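Possible thiamine biosynthesis enzyme (Candida albicans, PDB 2X7Q) is of unknown function but has the fold of the periplasmic binding proteins, so it probably binds a small ligand, perhaps one linked to thiamine metabolism. Local coordinates at residues Pro29-Phe32 / Ala33-Gly37; Leu58-Leu61 / Leu62-Asn65; Phe77-Asp80 / Ile81-Asn85; Phe174-Tyr178 / Phe179-Lys183; Gln228-Gln231 / Tyr232-His236. The protein carries 1 engineered substitution. All coordinates share one frame; numbering follows the deposited sequence.

Contact 1: Pro29-Phe32 / Ala33-Gly37; sequences PLFF and AQQQG
Gln35 reaches back along its helix and brings its amide up to two phenylalanine rings of the preceding turn, NE2 to one and OE1 to the other. Its CG is anti to the backbone N (chi1 -179°) and the chain beyond is extended, which carries the amide to the rings of Phe31 and Phe32. The Gln35 side chain runs beside that of Phe32, pointing the same way, and NE2 of Gln35 comes to the edge of that ring, 3.2 Å from CD2 of Phe32, with ring and amide planes 74° apart. Toward Phe31 the approach is oblique: Gln35 OE1 lies 3.7 Å from CE2 of Phe31. The two rings also meet each other, CD2 of Phe31 standing over the centre of one face of Phe32. The same Gln35 NE2 also donates to a lone pair of Gln36 OE1 at 2.9 Å. Beneath the side chains, Gln35 N bonds to Phe31 O and Gln36 N to Phe32 O (2.8 Å), and Gly37, with positive phi, closes the helix in a Schellman motif. Phe32 and Gln35 pack on Tyr232 of helix 216-235, Phe31 stacks with Tyr243 of helix 237-247, Ala33 rests on helix 38-41, and Pro29 and Leu30 touch Tyr94 of strand 88-95.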
loop_
_atom_site.group_PDB
_atom_site.type_symbol
_atom_site.label_atom_id
_atom_site.label_comp_id
_atom_site.label_asym_id
_atom_site.label_seq_id
_atom_site.Cartn_x
_atom_site.Cartn_y
_atom_site.Cartn_z
ATOM N N PRO A 29 -13.241 3.134 -2.437
ATOM C CA PRO A 29 -14.275 2.139 -2.130
ATOM C C PRO A 29 -14.663 2.138 -0.653
ATOM O O PRO A 29 -15.832 1.929 -0.328
ATOM C CB PRO A 29 -13.602 0.814 -2.498
ATOM C CG PRO A 29 -12.604 1.179 -3.536
ATOM C CD PRO A 29 -12.089 2.530 -3.131
ATOM N N LEU A 30 -13.693 2.363 0.227
ATOM C CA LEU A 30 -13.963 2.421 1.659
ATOM C C LEU A 30 -14.941 3.542 1.983
ATOM O O LEU A 30 -15.841 3.375 2.804
ATOM C CB LEU A 30 -12.664 2.619 2.444
ATOM C CG LEU A 30 -11.610 1.517 2.334
ATOM C CD1 LEU A 30 -10.366 1.884 3.129
ATOM C CD2 LEU A 30 -12.176 0.194 2.809
ATOM N N PHE A 31 -14.765 4.684 1.326
ATOM C CA PHE A 31 -15.623 5.841 1.556
ATOM C C PHE A 31 -17.071 5.578 1.152
ATOM O O PHE A 31 -17.992 5.820 1.931
ATOM C CB PHE A 31 -15.084 7.062 0.810
ATOM C CG PHE A 31 -16.085 8.172 0.665
ATOM C CD1 PHE A 31 -16.384 9.002 1.735
ATOM C CD2 PHE A 31 -16.730 8.385 -0.543
ATOM C CE1 PHE A 31 -17.308 10.021 1.601
ATOM C CE2 PHE A 31 -17.653 9.403 -0.683
ATOM C CZ PHE A 31 -17.943 10.222 0.391
ATOM N N PHE A 32 -17.264 5.090 -0.069
ATOM C CA PHE A 32 -18.605 4.836 -0.591
ATOM C C PHE A 32 -19.353 3.787 0.229
ATOM O O PHE A 32 -20.576 3.836 0.340
ATOM C CB PHE A 32 -18.547 4.428 -2.067
ATOM C CG PHE A 32 -18.281 5.575 -3.007
ATOM C CD1 PHE A 32 -17.064 5.693 -3.659
ATOM C CD2 PHE A 32 -19.250 6.541 -3.231
ATOM C CE1 PHE A 32 -16.822 6.748 -4.522
ATOM C CE2 PHE A 32 -19.012 7.600 -4.091
ATOM C CZ PHE A 32 -17.796 7.702 -4.736
ATOM N N ALA A 33 -18.615 2.840 0.799
ATOM C CA ALA A 33 -19.210 1.839 1.678
ATOM C C ALA A 33 -19.860 2.511 2.884
ATOM O O ALA A 33 -20.893 2.061 3.377
ATOM C CB ALA A 33 -18.163 0.835 2.126
ATOM N N GLN A 34 -19.245 3.593 3.353
ATOM C CA GLN A 34 -19.772 4.359 4.476
ATOM C C GLN A 34 -20.891 5.289 4.015
ATOM O O GLN A 34 -21.909 5.433 4.691
ATOM C CB GLN A 34 -18.655 5.166 5.144
ATOM C CG GLN A 34 -19.107 6.004 6.333
ATOM C CD GLN A 34 -17.982 6.834 6.926
ATOM O OE1 GLN A 34 -17.415 6.483 7.960
ATOM N NE2 GLN A 34 -17.656 7.941 6.271
ATOM N N GLN A 35 -20.692 5.917 2.860
ATOM C CA GLN A 35 -21.686 6.819 2.286
ATOM C C GLN A 35 -23.012 6.105 2.048
ATOM O O GLN A 35 -24.079 6.647 2.338
ATOM C CB GLN A 35 -21.175 7.413 0.971
ATOM C CG GLN A 35 -22.136 8.398 0.317
ATOM C CD GLN A 35 -21.712 8.783 -1.089
ATOM O OE1 GLN A 35 -21.231 9.892 -1.324
ATOM N NE2 GLN A 35 -21.887 7.864 -2.031
ATOM N N GLN A 36 -22.937 4.889 1.518
ATOM C CA GLN A 36 -24.131 4.111 1.208
ATOM C C GLN A 36 -24.605 3.309 2.415
ATOM O O GLN A 36 -25.579 2.560 2.331
ATOM C CB GLN A 36 -23.874 3.186 0.017
ATOM C CG GLN A 36 -23.454 3.916 -1.250
ATOM C CD GLN A 36 -24.506 4.893 -1.736
ATOM O OE1 GLN A 36 -24.197 6.031 -2.087
ATOM N NE2 GLN A 36 -25.758 4.453 -1.757
ATOM N N GLY A 37 -23.908 3.469 3.536
ATOM C CA GLY A 37 -24.295 2.827 4.780
ATOM C C GLY A 37 -24.191 1.314 4.759
ATOM O O GLY A 37 -24.962 0.626 5.429
#

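Contact 2: Leu58-Leu61 / Leu62-Asn65; sequences LINL and LNSN. With CA (calcium ion), chain C.
Asn63 lies alongside Ile59, one turn on in the same helix and pointing the same way, with its ND2 3.8 Å from CG2 of Ile59. CG of Asn63 is anti to its own carbonyl carbon (chi1 -68°), which folds the amide back over the Ile59 carbonyl: Asn63 CG sits 3.1 Å from Ile59 O, while the bond to that oxygen comes from Asn63 N at 2.9 Å. Leu62 does the same one residue earlier, its CG 3.3 Å from Leu58 O. At the end of the helix Ser64 N donates to Asn60 O (3.0 Å). The Ser64 hydroxyl is close to that carbonyl too, but its firm partner is Glu66. Leu62 and Ile59 face Phe77 of helix 74-82, and Leu58 and Leu61 lie against Ala20 of strand 17-21. The side-chain OD1 of Asn65 lies 2.9 Å from a calcium ion, a long distance for such a ligand. The backbone of Asn65 has positive phi and ends the helix in a Schellman motif, the common C-terminal stop of a helix, here leading from helix 55-63 towards strand 69-73.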
loop_
_atom_site.group_PDB
_atom_site.type_symbol
_atom_site.label_atom_id
_atom_site.label_comp_id
_atom_site.label_asym_id
_atom_site.label_seq_id
_atom_site.Cartn_x
_atom_site.Cartn_y
_atom_site.Cartn_z
ATOM N N LEU A 58 0.811 1.944 9.940
ATOM C CA LEU A 58 -0.255 0.948 9.962
ATOM C C LEU A 58 0.158 -0.283 10.762
ATOM O O LEU A 58 -0.598 -0.768 11.603
ATOM C CB LEU A 58 -0.642 0.538 8.538
ATOM C CG LEU A 58 -1.230 1.625 7.635
ATOM C CD1 LEU A 58 -1.632 1.042 6.287
ATOM C CD2 LEU A 58 -2.418 2.287 8.306
ATOM N N ILE A 59 1.362 -0.783 10.498
ATOM C CA ILE A 59 1.874 -1.948 11.210
ATOM C C ILE A 59 2.083 -1.638 12.692
ATOM O O ILE A 59 1.796 -2.468 13.555
ATOM C CB ILE A 59 3.194 -2.459 10.599
ATOM C CG1 ILE A 59 2.994 -2.846 9.133
ATOM C CG2 ILE A 59 3.724 -3.644 11.393
ATOM C CD1 ILE A 59 4.253 -3.339 8.453
ATOM N N ASN A 60 2.587 -0.441 12.980
ATOM C CA ASN A 60 2.783 -0.007 14.357
ATOM C C ASN A 60 1.464 0.049 15.124
ATOM O O ASN A 60 1.393 -0.333 16.291
ATOM C CB ASN A 60 3.477 1.358 14.400
ATOM C CG ASN A 60 4.915 1.295 13.937
ATOM O OD1 ASN A 60 5.493 0.217 13.820
ATOM N ND2 ASN A 60 5.503 2.456 13.675
ATOM N N LEU A 61 0.420 0.529 14.456
ATOM C CA LEU A 61 -0.904 0.622 15.059
ATOM C C LEU A 61 -1.469 -0.767 15.352
ATOM O O LEU A 61 -2.155 -0.966 16.353
ATOM C CB LEU A 61 -1.853 1.403 14.147
ATOM C CG LEU A 61 -1.484 2.865 13.881
ATOM C CD1 LEU A 61 -2.424 3.484 12.859
ATOM C CD2 LEU A 61 -1.489 3.667 15.174
ATOM N N LEU A 62 -1.178 -1.724 14.476
ATOM C CA LEU A 62 -1.610 -3.101 14.683
ATOM C C LEU A 62 -0.852 -3.725 15.848
ATOM O O LEU A 62 -1.415 -4.491 16.629
ATOM C CB LEU A 62 -1.397 -3.932 13.416
ATOM C CG LEU A 62 -2.245 -3.556 12.200
ATOM C CD1 LEU A 62 -1.898 -4.442 11.014
ATOM C CD2 LEU A 62 -3.723 -3.657 12.532
ATOM N N ASN A 63 0.428 -3.384 15.963
ATOM C CA ASN A 63 1.272 -3.904 17.031
ATOM C C ASN A 63 0.866 -3.389 18.406
ATOM O O ASN A 63 0.971 -4.104 19.398
ATOM C CB ASN A 63 2.742 -3.572 16.760
ATOM C CG ASN A 63 3.301 -4.318 15.564
ATOM O OD1 ASN A 63 2.677 -5.245 15.048
ATOM N ND2 ASN A 63 4.488 -3.918 15.120
ATOM N N SER A 64 0.403 -2.145 18.458
ATOM C CA SER A 64 0.003 -1.527 19.717
ATOM C C SER A 64 -1.487 -1.723 19.991
ATOM O O SER A 64 -2.006 -1.257 21.006
ATOM C CB SER A 64 0.345 -0.036 19.716
ATOM O OG SER A 64 -0.300 0.631 18.647
ATOM N N ASN A 65 -2.164 -2.414 19.076
ATOM C CA ASN A 65 -3.596 -2.678 19.196
ATOM C C ASN A 65 -4.451 -1.414 19.165
ATOM O O ASN A 65 -5.594 -1.420 19.622
ATOM C CB ASN A 65 -3.901 -3.485 20.460
ATOM C CG ASN A 65 -3.238 -4.843 20.458
ATOM O OD1 ASN A 65 -2.760 -5.308 21.490
ATOM N ND2 ASN A 65 -3.208 -5.490 19.299
HETATM CA CA CA C . -1.296 -7.699 22.220
#

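Contact 3: Phe77-Asp80 / Ile81-Asn85; sequences FIAD and IAKGN
Asp80 and Asn85 are tied by side-chain hydrogen bonding: Asn85 ND2 donates to Asp80 OD2 at 2.7 Å, meeting it on the syn side with carboxylate and amide planes 69° apart. A water bridges the same pair, donating to Asp80 OD1 at 3.0 Å and accepting a weak bond from Asn85 ND2. Asp80 can reach over because its CG is anti to the backbone N (chi1 -160°). Among the backbone bonds, Asn85 N returns to Asp80 O at 3.2 Å and Gly84 N to Ile81 O at 3.0 Å. With Gly84 at positive phi and these two bonds back into the last turn, the helix ends in a Schellman motif, and Asp80 is gripped through both backbone and carboxylate. In van der Waals contact, CG1 of Ile81 lies 3.1 Å from Phe77 O, and CG of Lys83 equally near Ala79 O. Around this helix end, Phe77 packs on strand 203-208, Ile81 on Ile88 and Val90 of strand 88-95, and Ile78 and Ile81 on Leu303 of helix 296-306.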
loop_
_atom_site.group_PDB
_atom_site.type_symbol
_atom_site.label_atom_id
_atom_site.label_comp_id
_atom_site.label_asym_id
_atom_site.label_seq_id
_atom_site.Cartn_x
_atom_site.Cartn_y
_atom_site.Cartn_z
ATOM N N PHE A 77 3.503 -5.597 4.542
ATOM C CA PHE A 77 3.039 -6.632 5.458
ATOM C C PHE A 77 3.776 -7.951 5.244
ATOM O O PHE A 77 4.141 -8.626 6.205
ATOM C CB PHE A 77 1.529 -6.840 5.310
ATOM C CG PHE A 77 0.709 -5.632 5.675
ATOM C CD1 PHE A 77 0.495 -5.299 7.003
ATOM C CD2 PHE A 77 0.152 -4.830 4.690
ATOM C CE1 PHE A 77 -0.258 -4.189 7.344
ATOM C CE2 PHE A 77 -0.604 -3.720 5.024
ATOM C CZ PHE A 77 -0.808 -3.399 6.352
ATOM N N ILE A 78 3.992 -8.313 3.984
ATOM C CA ILE A 78 4.698 -9.549 3.659
ATOM C C ILE A 78 6.112 -9.548 4.229
ATOM O O ILE A 78 6.548 -10.530 4.829
ATOM C CB ILE A 78 4.774 -9.782 2.137
ATOM C CG1 ILE A 78 3.371 -9.889 1.540
ATOM C CG2 ILE A 78 5.585 -11.033 1.830
ATOM C CD1 ILE A 78 2.550 -11.029 2.107
ATOM N N ALA A 79 6.825 -8.444 4.037
ATOM C CA ALA A 79 8.189 -8.326 4.540
ATOM C C ALA A 79 8.219 -8.357 6.065
ATOM O O ALA A 79 9.055 -9.034 6.661
ATOM C CB ALA A 79 8.842 -7.056 4.017
ATOM N N ASP A 80 7.300 -7.625 6.690
ATOM C CA ASP A 80 7.227 -7.567 8.145
ATOM C C ASP A 80 7.012 -8.960 8.734
ATOM O O ASP A 80 7.611 -9.313 9.750
ATOM C CB ASP A 80 6.105 -6.623 8.585
ATOM C CG ASP A 80 6.273 -6.140 10.014
ATOM O OD1 ASP A 80 7.332 -5.557 10.327
ATOM O OD2 ASP A 80 5.345 -6.339 10.824
ATOM N N ILE A 81 6.157 -9.750 8.089
ATOM C CA ILE A 81 5.893 -11.118 8.525
ATOM C C ILE A 81 7.109 -12.011 8.289
ATOM O O ILE A 81 7.485 -12.807 9.148
ATOM C CB ILE A 81 4.673 -11.719 7.795
ATOM C CG1 ILE A 81 3.405 -10.933 8.135
ATOM C CG2 ILE A 81 4.500 -13.187 8.157
ATOM C CD1 ILE A 81 2.162 -11.446 7.439
ATOM N N ALA A 82 7.717 -11.866 7.116
ATOM C CA ALA A 82 8.903 -12.636 6.754
ATOM C C ALA A 82 10.077 -12.320 7.676
ATOM O O ALA A 82 11.011 -13.112 7.800
ATOM C CB ALA A 82 9.281 -12.372 5.305
ATOM N N LYS A 83 10.022 -11.155 8.315
ATOM C CA LYS A 83 11.088 -10.712 9.207
ATOM C C LYS A 83 10.857 -11.181 10.644
ATOM O O LYS A 83 11.694 -10.956 11.517
ATOM C CB LYS A 83 11.251 -9.188 9.147
ATOM C CG LYS A 83 11.898 -8.678 7.858
ATOM C CD LYS A 83 11.821 -7.157 7.763
ATOM C CE LYS A 83 12.540 -6.623 6.528
ATOM N NZ LYS A 83 14.002 -6.893 6.563
ATOM N N GLY A 84 9.722 -11.833 10.884
ATOM C CA GLY A 84 9.461 -12.442 12.176
ATOM C C GLY A 84 8.330 -11.842 12.991
ATOM O O GLY A 84 8.282 -12.019 14.210
ATOM N N ASN A 85 7.417 -11.134 12.336
ATOM C CA ASN A 85 6.245 -10.615 13.033
ATOM C C ASN A 85 5.069 -11.581 12.913
ATOM O O ASN A 85 4.252 -11.467 12.002
ATOM C CB ASN A 85 5.861 -9.224 12.523
ATOM C CG ASN A 85 4.844 -8.537 13.416
ATOM O OD1 ASN A 85 4.159 -9.182 14.210
ATOM N ND2 ASN A 85 4.744 -7.221 13.292
HETATM O O HOH W 1 6.798 -4.911 13.208
#

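Contact 4: Phe174-Tyr178 / Phe179-Lys183; sequences FMWEY and FTSKK
The Phe179 ring takes the edge of Tyr178 on one face, with CD2 of Tyr178 over its centre, in a T-shaped (edge-to-face) pair whose centroids are 4.9 Å apart and planes 76° apart. At the rim of Phe179, Glu177 OE2 lies 3.5 Å from CD2 of Phe179, the carboxylate nearly coplanar with the ring. The Trp176 indole is met at its edge by CG2 of Thr180, 3.8 Å from NE1 of Trp176. Lys182 runs obliquely past the Tyr178 side chain, its CE 3.6 Å from OH of Tyr178; its NZ goes on to a salt bridge with Asp254. These groups surround the point where strand 173-177 gives way to helix 178-186 in a periplasmic-binding-protein fold, and Glu177 is the N-cap. Bending at chi2 (-78°) curls its carboxylate back over the first turn: OE2 of Glu177 accepts from Phe179 N at 2.8 Å, from above the carboxylate plane, while OE1 of Glu177 takes Thr180 OG1 at 2.6 Å on its anti lone pair, and a weak bond from Thr180 N. Ser181 OG donates to Glu177 O at 3.0 Å, and Glu177 OE2 also bonds a glycerol, probably from the crystallisation liquor.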
loop_
_atom_site.group_PDB
_atom_site.type_symbol
_atom_site.label_atom_id
_atom_site.label_comp_id
_atom_site.label_asym_id
_atom_site.label_seq_id
_atom_site.Cartn_x
_atom_site.Cartn_y
_atom_site.Cartn_z
ATOM N N PHE A 174 13.868 10.053 -5.617
ATOM C CA PHE A 174 12.992 9.341 -4.695
ATOM C C PHE A 174 11.883 8.661 -5.490
ATOM O O PHE A 174 11.657 8.989 -6.654
ATOM C CB PHE A 174 12.400 10.302 -3.660
ATOM C CG PHE A 174 11.410 11.280 -4.231
ATOM C CD1 PHE A 174 11.835 12.484 -4.767
ATOM C CD2 PHE A 174 10.053 10.998 -4.223
ATOM C CE1 PHE A 174 10.927 13.388 -5.289
ATOM C CE2 PHE A 174 9.141 11.896 -4.743
ATOM C CZ PHE A 174 9.578 13.091 -5.278
HETATM N N MSE A 175 11.194 7.713 -4.867
HETATM C CA MSE A 175 10.130 6.987 -5.549
HETATM C C MSE A 175 8.787 7.198 -4.853
HETATM O O MSE A 175 8.683 7.099 -3.628
HETATM C CB MSE A 175 10.467 5.497 -5.631
HETATM C CG MSE A 175 11.777 5.202 -6.329
HETATM SE SE MSE A 175 12.196 3.309 -6.404
HETATM C CE MSE A 175 10.605 2.688 -7.322
ATOM N N TRP A 176 7.758 7.488 -5.643
ATOM C CA TRP A 176 6.434 7.758 -5.101
ATOM C C TRP A 176 5.369 7.357 -6.114
ATOM O O TRP A 176 5.637 7.297 -7.314
ATOM C CB TRP A 176 6.305 9.242 -4.750
ATOM C CG TRP A 176 5.414 9.514 -3.578
ATOM C CD1 TRP A 176 4.154 10.034 -3.608
ATOM C CD2 TRP A 176 5.718 9.276 -2.195
ATOM N NE1 TRP A 176 3.656 10.140 -2.330
ATOM C CE2 TRP A 176 4.593 9.681 -1.450
ATOM C CE3 TRP A 176 6.831 8.764 -1.524
ATOM C CZ2 TRP A 176 4.553 9.585 -0.058
ATOM C CZ3 TRP A 176 6.786 8.671 -0.143
ATOM C CH2 TRP A 176 5.655 9.080 0.574
ATOM N N GLU A 177 4.164 7.076 -5.629
ATOM C CA GLU A 177 3.072 6.671 -6.507
ATOM C C GLU A 177 2.905 7.680 -7.641
ATOM O O GLU A 177 2.910 8.889 -7.413
ATOM C CB GLU A 177 1.772 6.515 -5.713
ATOM C CG GLU A 177 0.659 5.808 -6.471
ATOM C CD GLU A 177 -0.036 6.718 -7.466
ATOM O OE1 GLU A 177 -0.507 7.800 -7.055
ATOM O OE2 GLU A 177 -0.109 6.351 -8.657
ATOM N N TYR A 178 2.766 7.172 -8.862
ATOM C CA TYR A 178 2.746 8.016 -10.056
ATOM C C TYR A 178 1.703 9.130 -10.018
ATOM O O TYR A 178 2.051 10.309 -10.052
ATOM C CB TYR A 178 2.551 7.169 -11.318
ATOM C CG TYR A 178 2.343 7.990 -12.570
ATOM C CD1 TYR A 178 3.393 8.703 -13.139
ATOM C CD2 TYR A 178 1.099 8.053 -13.186
ATOM C CE1 TYR A 178 3.209 9.457 -14.280
ATOM C CE2 TYR A 178 0.907 8.806 -14.329
ATOM C CZ TYR A 178 1.965 9.506 -14.872
ATOM O OH TYR A 178 1.780 10.259 -16.011
ATOM N N PHE A 179 0.430 8.755 -9.968
ATOM C CA PHE A 179 -0.652 9.734 -10.046
ATOM C C PHE A 179 -0.617 10.745 -8.907
ATOM O O PHE A 179 -1.184 11.830 -9.015
ATOM C CB PHE A 179 -2.014 9.041 -10.113
ATOM C CG PHE A 179 -2.258 8.315 -11.405
ATOM C CD1 PHE A 179 -2.694 9.000 -12.527
ATOM C CD2 PHE A 179 -2.048 6.950 -11.499
ATOM C CE1 PHE A 179 -2.916 8.335 -13.718
ATOM C CE2 PHE A 179 -2.267 6.278 -12.687
ATOM C CZ PHE A 179 -2.703 6.972 -13.798
ATOM N N THR A 180 0.051 10.386 -7.817
ATOM C CA THR A 180 0.213 11.293 -6.690
ATOM C C THR A 180 1.322 12.300 -6.985
ATOM O O THR A 180 1.316 13.418 -6.473
ATOM C CB THR A 180 0.539 10.525 -5.391
ATOM O OG1 THR A 180 -0.511 9.592 -5.108
ATOM C CG2 THR A 180 0.684 11.485 -4.221
ATOM N N SER A 181 2.267 11.890 -7.826
ATOM C CA SER A 181 3.406 12.726 -8.186
ATOM C C SER A 181 3.147 13.496 -9.476
ATOM O O SER A 181 3.854 14.453 -9.790
ATOM C CB SER A 181 4.659 11.865 -8.356
ATOM O OG SER A 181 4.913 11.078 -7.205
ATOM N N LYS A 182 2.132 13.071 -10.221
ATOM C CA LYS A 182 1.845 13.649 -11.527
ATOM C C LYS A 182 1.619 15.155 -11.448
ATOM O O LYS A 182 2.070 15.900 -12.316
ATOM C CB LYS A 182 0.640 12.958 -12.166
ATOM C CG LYS A 182 0.408 13.336 -13.619
ATOM C CD LYS A 182 -0.706 12.507 -14.235
ATOM C CE LYS A 182 -0.816 12.754 -15.728
ATOM N NZ LYS A 182 -1.115 14.175 -16.044
ATOM N N LYS A 183 0.922 15.594 -10.405
ATOM C CA LYS A 183 0.661 17.014 -10.201
ATOM C C LYS A 183 1.947 17.832 -10.240
ATOM O O LYS A 183 1.979 18.929 -10.796
ATOM C CB LYS A 183 -0.053 17.248 -8.868
ATOM C CG LYS A 183 -0.104 18.714 -8.449
ATOM C CD LYS A 183 -0.681 18.871 -7.048
ATOM C CE LYS A 183 -0.654 20.319 -6.587
ATOM N NZ LYS A 183 -1.233 20.489 -5.229
#

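Contact 5: Gln228-Gln231 / Tyr232-His236; sequences QGIQ and YYNEH
Regular i to i+4 bonds carry the last turns of helix 216-235, with Tyr232 N on Gln228 O at 2.9 Å, Tyr233 N on Gly229 O and Asn234 N on Ile230 O, all close to straight, before the bond from Glu235 N to Gln231 O weakens. Gln231 and Glu235 make the side-chain link. They run side by side, pointing the same way, and Gln231 NE2 donates to OE2 of Glu235 at 3.1 Å with an N-H...O angle of 154°. The acceptor lies near the amide plane of Gln231, yet the donor comes from above the carboxylate, whose plane stands 87° from that of the amide. Gln231 is fully extended, its CG anti to the backbone N (chi1 -180°), which sends NE2 out to Glu235. The rest of the pair is carbon against oxygen: CG of Gln231 is 3.5 Å from OE2 of Glu235, and CG of Glu235 is 3.2 Å from Gln231 O. Beside them Ile230 and Asn234 also run alongside each other in the same direction, CG2 of Ile230 4.0 Å from ND2 of Asn234. The Tyr232 hydroxyl hydrogen-bonds Glu239, and Tyr233 packs inward, edge-to-face with Phe264 and against Trp258. Both Gln231 and Glu235 are exposed, so their bond is a neutral donor meeting a carboxylate in reach of water, and it probably eases the charge of Glu235 only modestly.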
loop_
_atom_site.group_PDB
_atom_site.type_symbol
_atom_site.label_atom_id
_atom_site.label_comp_id
_atom_site.label_asym_id
_atom_site.label_seq_id
_atom_site.Cartn_x
_atom_site.Cartn_y
_atom_site.Cartn_z
ATOM N N GLN A 228 -19.023 -4.719 -1.249
ATOM C CA GLN A 228 -20.121 -3.924 -1.786
ATOM C C GLN A 228 -19.642 -2.517 -2.125
ATOM O O GLN A 228 -20.090 -1.919 -3.101
ATOM C CB GLN A 228 -21.281 -3.864 -0.789
ATOM C CG GLN A 228 -22.053 -5.167 -0.649
ATOM C CD GLN A 228 -23.260 -5.037 0.257
ATOM O OE1 GLN A 228 -23.204 -4.376 1.292
ATOM N NE2 GLN A 228 -24.361 -5.674 -0.128
ATOM N N GLY A 229 -18.731 -1.992 -1.310
ATOM C CA GLY A 229 -18.159 -0.680 -1.550
ATOM C C GLY A 229 -17.365 -0.657 -2.841
ATOM O O GLY A 229 -17.342 0.349 -3.550
ATOM N N ILE A 230 -16.717 -1.776 -3.144
ATOM C CA ILE A 230 -15.961 -1.920 -4.380
ATOM C C ILE A 230 -16.895 -1.987 -5.585
ATOM O O ILE A 230 -16.632 -1.370 -6.616
ATOM C CB ILE A 230 -15.076 -3.182 -4.352
ATOM C CG1 ILE A 230 -13.945 -3.021 -3.334
ATOM C CG2 ILE A 230 -14.512 -3.467 -5.731
ATOM C CD1 ILE A 230 -13.023 -4.218 -3.249
ATOM N N GLN A 231 -17.982 -2.739 -5.452
ATOM C CA GLN A 231 -18.953 -2.865 -6.531
ATOM C C GLN A 231 -19.588 -1.515 -6.848
ATOM O O GLN A 231 -19.754 -1.161 -8.013
ATOM C CB GLN A 231 -20.031 -3.894 -6.178
ATOM C CG GLN A 231 -21.079 -4.089 -7.267
ATOM C CD GLN A 231 -22.135 -5.110 -6.893
ATOM O OE1 GLN A 231 -22.107 -5.682 -5.806
ATOM N NE2 GLN A 231 -23.077 -5.342 -7.800
ATOM N N TYR A 232 -19.943 -0.764 -5.810
ATOM C CA TYR A 232 -20.517 0.562 -5.997
ATOM C C TYR A 232 -19.547 1.448 -6.768
ATOM O O TYR A 232 -19.929 2.100 -7.737
ATOM C CB TYR A 232 -20.862 1.203 -4.650
ATOM C CG TYR A 232 -21.616 2.510 -4.779
ATOM C CD1 TYR A 232 -20.942 3.714 -4.942
ATOM C CD2 TYR A 232 -23.005 2.538 -4.746
ATOM C CE1 TYR A 232 -21.632 4.910 -5.065
ATOM C CE2 TYR A 232 -23.704 3.725 -4.867
ATOM C CZ TYR A 232 -23.012 4.906 -5.027
ATOM O OH TYR A 232 -23.703 6.086 -5.150
ATOM N N TYR A 233 -18.293 1.465 -6.333
ATOM C CA TYR A 233 -17.254 2.223 -7.016
ATOM C C TYR A 233 -17.205 1.856 -8.493
ATOM O O TYR A 233 -17.200 2.729 -9.357
ATOM C CB TYR A 233 -15.892 1.966 -6.366
ATOM C CG TYR A 233 -14.721 2.398 -7.220
ATOM C CD1 TYR A 233 -14.246 3.703 -7.176
ATOM C CD2 TYR A 233 -14.094 1.502 -8.078
ATOM C CE1 TYR A 233 -13.179 4.101 -7.961
ATOM C CE2 TYR A 233 -13.029 1.890 -8.867
ATOM C CZ TYR A 233 -12.576 3.189 -8.802
ATOM O OH TYR A 233 -11.516 3.581 -9.582
ATOM N N ASN A 234 -17.169 0.557 -8.774
ATOM C CA ASN A 234 -17.118 0.066 -10.144
ATOM C C ASN A 234 -18.288 0.547 -10.993
ATOM O O ASN A 234 -18.148 0.743 -12.199
ATOM C CB ASN A 234 -17.059 -1.465 -10.162
ATOM C CG ASN A 234 -15.685 -2.004 -9.814
ATOM O OD1 ASN A 234 -14.702 -1.262 -9.786
ATOM N ND2 ASN A 234 -15.608 -3.304 -9.555
ATOM N N GLU A 235 -19.441 0.737 -10.360
ATOM C CA GLU A 235 -20.653 1.130 -11.070
ATOM C C GLU A 235 -20.875 2.640 -11.038
ATOM O O GLU A 235 -21.814 3.148 -11.650
ATOM C CB GLU A 235 -21.868 0.408 -10.482
ATOM C CG GLU A 235 -21.772 -1.111 -10.534
ATOM C CD GLU A 235 -22.943 -1.794 -9.856
ATOM O OE1 GLU A 235 -23.765 -1.089 -9.235
ATOM O OE2 GLU A 235 -23.037 -3.036 -9.939
ATOM N N HIS A 236 -20.007 3.352 -10.325
ATOM C CA HIS A 236 -20.147 4.795 -10.174
ATOM C C HIS A 236 -18.795 5.498 -10.207
ATOM O O HIS A 236 -18.474 6.279 -9.313
ATOM C CB HIS A 236 -20.875 5.126 -8.869
ATOM C CG HIS A 236 -22.187 4.418 -8.711
ATOM N ND1 HIS A 236 -23.377 4.952 -9.150
ATOM C CD2 HIS A 236 -22.490 3.220 -8.159
ATOM C CE1 HIS A 236 -24.363 4.112 -8.872
ATOM N NE2 HIS A 236 -23.849 3.055 -8.273
#

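Contacts 1 and 5 pack against each other, with centres 9 Å apart: CD2 of Phe32 is 3.4 Å from CE1 of Tyr232, and Pro29 rests on Ile230, so helices 28-35 and 216-235 share one interface. Contacts 2 and 3 form a second pair, centres 13 Å apart, where Ile59 CG2 lies 3.2 Å from Asp80 OD2 and Asn63 reaches Asn85 by a weak hydrogen bond. Calcium ions lie near this pair, one bound by Asn65, another about 4 Å from Gly84. Contact 4 stands apart, its centre about 25 Å from that of contact 5 and about 26 Å from the other three, in the other sheet's domain, where Glu177 holds the glycerol.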